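Local coordinates for protein VP5 (Halorubrum pleomorphic virus 2, PDB 6QGI) that probably mediates fusion of the viral envelope with the host cell membrane as the envelope protein of a haloarchaeal pleomorphic virus, at residues 59-70 / 227-238. Sequence-based numbering, arbitrary orientation.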
loop_
_atom_site.group_PDB
_atom_site.type_symbol
_atom_site.label_atom_id
_atom_site.label_comp_id
_atom_site.label_asym_id
_atom_site.label_seq_id
_atom_site.Cartn_x
_atom_site.Cartn_y
_atom_site.Cartn_z
ATOM N N ILE A 59 4.321 1.007 -2.658
ATOM C CA ILE A 59 5.542 0.224 -2.864
ATOM C C ILE A 59 6.178 -0.396 -1.595
ATOM O O ILE A 59 6.416 -1.605 -1.591
ATOM C CB ILE A 59 6.580 1.117 -3.600
ATOM C CG1 ILE A 59 6.159 1.378 -5.064
ATOM C CG2 ILE A 59 7.981 0.507 -3.526
ATOM C CD1 ILE A 59 6.952 2.395 -5.740
ATOM N N VAL A 60 6.518 0.423 -0.586
ATOM C CA VAL A 60 7.297 0.019 0.587
ATOM C C VAL A 60 6.610 -1.072 1.420
ATOM O O VAL A 60 7.295 -2.014 1.812
ATOM C CB VAL A 60 7.706 1.242 1.462
ATOM C CG1 VAL A 60 8.618 0.839 2.616
ATOM C CG2 VAL A 60 8.390 2.310 0.608
ATOM N N ASP A 61 5.295 -0.979 1.673
ATOM C CA ASP A 61 4.610 -1.982 2.504
ATOM C C ASP A 61 4.214 -3.255 1.746
ATOM O O ASP A 61 3.816 -4.225 2.384
ATOM C CB ASP A 61 3.376 -1.371 3.189
ATOM C CG ASP A 61 3.676 -0.587 4.458
ATOM O OD1 ASP A 61 4.876 -0.369 4.754
ATOM O OD2 ASP A 61 2.708 -0.193 5.160
ATOM N N ASN A 62 4.360 -3.279 0.410
ATOM C CA ASN A 62 3.959 -4.440 -0.381
ATOM C C ASN A 62 5.117 -4.975 -1.233
ATOM O O ASN A 62 5.097 -4.862 -2.456
ATOM C CB ASN A 62 2.739 -4.091 -1.261
ATOM C CG ASN A 62 1.699 -3.225 -0.580
ATOM O OD1 ASN A 62 1.194 -3.547 0.488
ATOM N ND2 ASN A 62 1.373 -2.098 -1.182
ATOM N N GLN A 63 6.116 -5.579 -0.584
ATOM C CA GLN A 63 7.286 -6.155 -1.256
ATOM C C GLN A 63 7.033 -7.609 -1.616
ATOM O O GLN A 63 7.759 -8.178 -2.437
ATOM C CB GLN A 63 8.549 -6.065 -0.372
ATOM C CG GLN A 63 8.611 -4.860 0.566
ATOM C CD GLN A 63 7.964 -5.102 1.910
ATOM O OE1 GLN A 63 7.115 -5.983 2.083
ATOM N NE2 GLN A 63 8.360 -4.315 2.898
ATOM N N ASN A 64 6.003 -8.213 -0.999
ATOM C CA ASN A 64 5.655 -9.623 -1.164
ATOM C C ASN A 64 4.606 -9.877 -2.252
ATOM O O ASN A 64 4.130 -11.010 -2.378
ATOM C CB ASN A 64 5.180 -10.194 0.171
ATOM C CG ASN A 64 6.263 -10.233 1.214
ATOM O OD1 ASN A 64 7.397 -10.665 0.961
ATOM N ND2 ASN A 64 5.935 -9.787 2.417
ATOM N N ILE A 65 4.280 -8.854 -3.063
ATOM C CA ILE A 65 3.326 -8.978 -4.175
ATOM C C ILE A 65 4.096 -9.232 -5.490
ATOM O O ILE A 65 3.471 -9.455 -6.529
ATOM C CB ILE A 65 2.362 -7.752 -4.293
ATOM C CG1 ILE A 65 3.133 -6.427 -4.518
ATOM C CG2 ILE A 65 1.400 -7.673 -3.091
ATOM C CD1 ILE A 65 2.413 -5.360 -5.182
ATOM N N LEU A 66 5.450 -9.208 -5.432
ATOM C CA LEU A 66 6.344 -9.411 -6.573
ATOM C C LEU A 66 6.304 -10.850 -7.088
ATOM O O LEU A 66 6.619 -11.076 -8.260
ATOM C CB LEU A 66 7.783 -8.987 -6.256
ATOM C CG LEU A 66 8.022 -7.479 -6.132
ATOM C CD1 LEU A 66 9.308 -7.198 -5.400
ATOM C CD2 LEU A 66 8.027 -6.786 -7.492
ATOM N N ASP A 67 5.867 -11.816 -6.243
ATOM C CA ASP A 67 5.662 -13.211 -6.661
ATOM C C ASP A 67 4.523 -13.231 -7.691
ATOM O O ASP A 67 4.561 -14.002 -8.653
ATOM C CB ASP A 67 5.349 -14.123 -5.456
ATOM C CG ASP A 67 6.499 -15.006 -4.987
ATOM O OD1 ASP A 67 7.282 -15.477 -5.847
ATOM O OD2 ASP A 67 6.598 -15.252 -3.763
ATOM N N GLY A 68 3.559 -12.327 -7.497
ATOM C CA GLY A 68 2.436 -12.107 -8.396
ATOM C C GLY A 68 2.854 -11.421 -9.679
ATOM O O GLY A 68 2.218 -11.618 -10.715
ATOM N N VAL A 69 3.929 -10.609 -9.619
ATOM C CA VAL A 69 4.491 -9.919 -10.783
ATOM C C VAL A 69 5.106 -10.994 -11.682
ATOM O O VAL A 69 4.848 -11.005 -12.886
ATOM C CB VAL A 69 5.503 -8.802 -10.391
ATOM C CG1 VAL A 69 6.159 -8.185 -11.620
ATOM C CG2 VAL A 69 4.836 -7.718 -9.553
ATOM N N LYS A 70 5.847 -11.943 -11.063
ATOM C CA LYS A 70 6.480 -13.094 -11.708
ATOM C C LYS A 70 5.417 -13.951 -12.422
ATOM O O LYS A 70 5.630 -14.344 -13.565
ATOM C CB LYS A 70 7.260 -13.919 -10.668
ATOM C CG LYS A 70 8.105 -15.027 -11.273
ATOM C CD LYS A 70 8.682 -15.954 -10.230
ATOM C CE LYS A 70 7.986 -17.290 -10.230
ATOM N NZ LYS A 70 8.650 -18.247 -9.313
ATOM N N ASN A 227 14.992 0.609 2.293
ATOM C CA ASN A 227 13.651 0.024 2.216
ATOM C C ASN A 227 13.222 -0.200 0.762
ATOM O O ASN A 227 12.338 -1.014 0.506
ATOM C CB ASN A 227 12.637 0.914 2.933
ATOM C CG ASN A 227 12.787 0.952 4.433
ATOM O OD1 ASN A 227 13.464 0.119 5.050
ATOM N ND2 ASN A 227 12.133 1.922 5.056
ATOM N N TRP A 228 13.861 0.510 -0.177
ATOM C CA TRP A 228 13.587 0.444 -1.611
ATOM C C TRP A 228 14.506 -0.563 -2.321
ATOM O O TRP A 228 14.066 -1.210 -3.270
ATOM C CB TRP A 228 13.738 1.839 -2.226
ATOM C CG TRP A 228 12.654 2.798 -1.822
ATOM C CD1 TRP A 228 12.480 3.380 -0.598
ATOM C CD2 TRP A 228 11.583 3.272 -2.649
ATOM N NE1 TRP A 228 11.371 4.194 -0.613
ATOM C CE2 TRP A 228 10.800 4.146 -1.862
ATOM C CE3 TRP A 228 11.222 3.060 -3.991
ATOM C CZ2 TRP A 228 9.679 4.809 -2.374
ATOM C CZ3 TRP A 228 10.099 3.698 -4.489
ATOM C CH2 TRP A 228 9.340 4.563 -3.686
ATOM N N LYS A 229 15.763 -0.711 -1.846
ATOM C CA LYS A 229 16.758 -1.648 -2.389
ATOM C C LYS A 229 16.260 -3.117 -2.348
ATOM O O LYS A 229 16.391 -3.775 -3.383
ATOM C CB LYS A 229 18.121 -1.507 -1.681
ATOM C CG LYS A 229 19.203 -2.480 -2.145
ATOM C CD LYS A 229 19.578 -2.294 -3.604
ATOM C CE LYS A 229 20.809 -3.078 -3.967
ATOM N NZ LYS A 229 20.954 -3.198 -5.443
ATOM N N PRO A 230 15.672 -3.663 -1.244
ATOM C CA PRO A 230 15.192 -5.056 -1.297
ATOM C C PRO A 230 14.081 -5.261 -2.332
ATOM O O PRO A 230 14.059 -6.316 -2.968
ATOM C CB PRO A 230 14.672 -5.313 0.123
ATOM C CG PRO A 230 15.312 -4.281 0.964
ATOM C CD PRO A 230 15.407 -3.081 0.086
ATOM N N ILE A 231 13.177 -4.261 -2.512
ATOM C CA ILE A 231 12.075 -4.337 -3.484
ATOM C C ILE A 231 12.651 -4.328 -4.913
ATOM O O ILE A 231 12.221 -5.148 -5.726
ATOM C CB ILE A 231 10.997 -3.236 -3.285
ATOM C CG1 ILE A 231 10.463 -3.246 -1.849
ATOM C CG2 ILE A 231 9.843 -3.408 -4.288
ATOM C CD1 ILE A 231 9.814 -1.988 -1.408
ATOM N N TYR A 232 13.635 -3.433 -5.203
ATOM C CA TYR A 232 14.299 -3.356 -6.511
ATOM C C TYR A 232 14.999 -4.683 -6.845
ATOM O O TYR A 232 14.834 -5.181 -7.957
ATOM C CB TYR A 232 15.315 -2.184 -6.592
ATOM C CG TYR A 232 16.247 -2.304 -7.784
ATOM C CD1 TYR A 232 15.811 -2.000 -9.070
ATOM C CD2 TYR A 232 17.532 -2.831 -7.638
ATOM C CE1 TYR A 232 16.631 -2.193 -10.178
ATOM C CE2 TYR A 232 18.361 -3.030 -8.742
ATOM C CZ TYR A 232 17.910 -2.703 -10.010
ATOM O OH TYR A 232 18.725 -2.886 -11.104
ATOM N N ASP A 233 15.815 -5.212 -5.899
ATOM C CA ASP A 233 16.587 -6.454 -6.029
ATOM C C ASP A 233 15.691 -7.645 -6.327
ATOM O O ASP A 233 16.031 -8.431 -7.211
ATOM C CB ASP A 233 17.417 -6.731 -4.760
ATOM C CG ASP A 233 18.664 -5.887 -4.601
ATOM O OD1 ASP A 233 19.061 -5.221 -5.584
ATOM O OD2 ASP A 233 19.255 -5.904 -3.496
ATOM N N GLU A 234 14.551 -7.771 -5.608
ATOM C CA GLU A 234 13.561 -8.838 -5.801
ATOM C C GLU A 234 12.890 -8.676 -7.171
ATOM O O GLU A 234 12.678 -9.674 -7.856
ATOM C CB GLU A 234 12.515 -8.838 -4.668
ATOM C CG GLU A 234 11.710 -10.126 -4.562
ATOM C CD GLU A 234 10.724 -10.204 -3.408
ATOM O OE1 GLU A 234 11.097 -9.838 -2.270
ATOM O OE2 GLU A 234 9.579 -10.659 -3.640
ATOM N N MET A 235 12.597 -7.421 -7.580
ATOM C CA MET A 235 12.014 -7.093 -8.881
ATOM C C MET A 235 12.997 -7.456 -10.002
ATOM O O MET A 235 12.583 -7.967 -11.045
ATOM C CB MET A 235 11.651 -5.604 -8.943
ATOM C CG MET A 235 10.625 -5.261 -10.004
ATOM S SD MET A 235 10.347 -3.472 -10.141
ATOM C CE MET A 235 9.446 -3.158 -8.613
ATOM N N ASP A 236 14.300 -7.210 -9.764
ATOM C CA ASP A 236 15.390 -7.509 -10.689
ATOM C C ASP A 236 15.604 -9.020 -10.775
ATOM O O ASP A 236 15.913 -9.527 -11.853
ATOM C CB ASP A 236 16.681 -6.793 -10.256
ATOM C CG ASP A 236 17.750 -6.783 -11.326
ATOM O OD1 ASP A 236 17.558 -6.090 -12.353
ATOM O OD2 ASP A 236 18.779 -7.468 -11.140
ATOM N N THR A 237 15.409 -9.736 -9.645
ATOM C CA THR A 237 15.514 -11.198 -9.564
ATOM C C THR A 237 14.384 -11.806 -10.411
ATOM O O THR A 237 14.641 -12.724 -11.195
ATOM C CB THR A 237 15.492 -11.661 -8.090
ATOM O OG1 THR A 237 16.612 -11.095 -7.403
ATOM C CG2 THR A 237 15.521 -13.178 -7.941
ATOM N N VAL A 238 13.156 -11.251 -10.292
ATOM C CA VAL A 238 11.957 -11.675 -11.024
ATOM C C VAL A 238 12.203 -11.536 -12.539
ATOM O O VAL A 238 11.960 -12.491 -13.271
ATOM C CB VAL A 238 10.690 -10.905 -10.542
ATOM C CG1 VAL A 238 9.560 -10.955 -11.567
ATOM C CG2 VAL A 238 10.206 -11.443 -9.199
#
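Ile-59 lies over a face of the Trp-228 indole. It sets CG2 over the six-membered ring in a CH-pi contact, 4.2 Å from Ile-59 CG2 to the Trp-228 ring centroid and 21° off the normal, while Ile-59 CD1 reaches Trp-228 CZ3 at 3.6 Å. Val-60 CG2 comes in obliquely from the same side of the ring plane, off toward the rim, 3.7 Å from Trp-228 NE1. Phe-113 and Trp-117 of helix 91-133 also touch this indole, Trp-117 edge-to-face, so Trp-228 of helix 225-253 packs between the end region of helix 37-60 and helix 91-133.

Aliphatic packing carries the contact onward. Ile-231 CD1 lies against Ile-59, 3.4 Å from Ile-59 O and close to CG2, and Ile-231 CG1 rests on Gln-63 CG. The turn between helix 37-60 and helix 66-86 passes here, and 66-70 runs near parallel to 227-238 at 19°, their axes 9.7 Å apart. Leu-66 splits its branches: CD1 sits by Ile-231 CG2 and Glu-234 CB, and CD2 meets Met-235 CG at 3.9 Å. Beyond it, Val-238 reaches Lys-70 CB with CG1 and the Leu-66 carbonyl with CG2.

No hydrogen bond crosses between the segments. Glu-234, with CG anti to its own N (chi1 -163°) and an extended chain, passes across Leu-66; its OE2 lies 3.6 Å from Leu-66 CB and 3.3 Å from Gln-63 O, two acceptors not hydrogen-bonded. Asn-62 OD1 bonds instead with Tyr-344 OH, and Asn-64 ND2 with Asp-342 OD2.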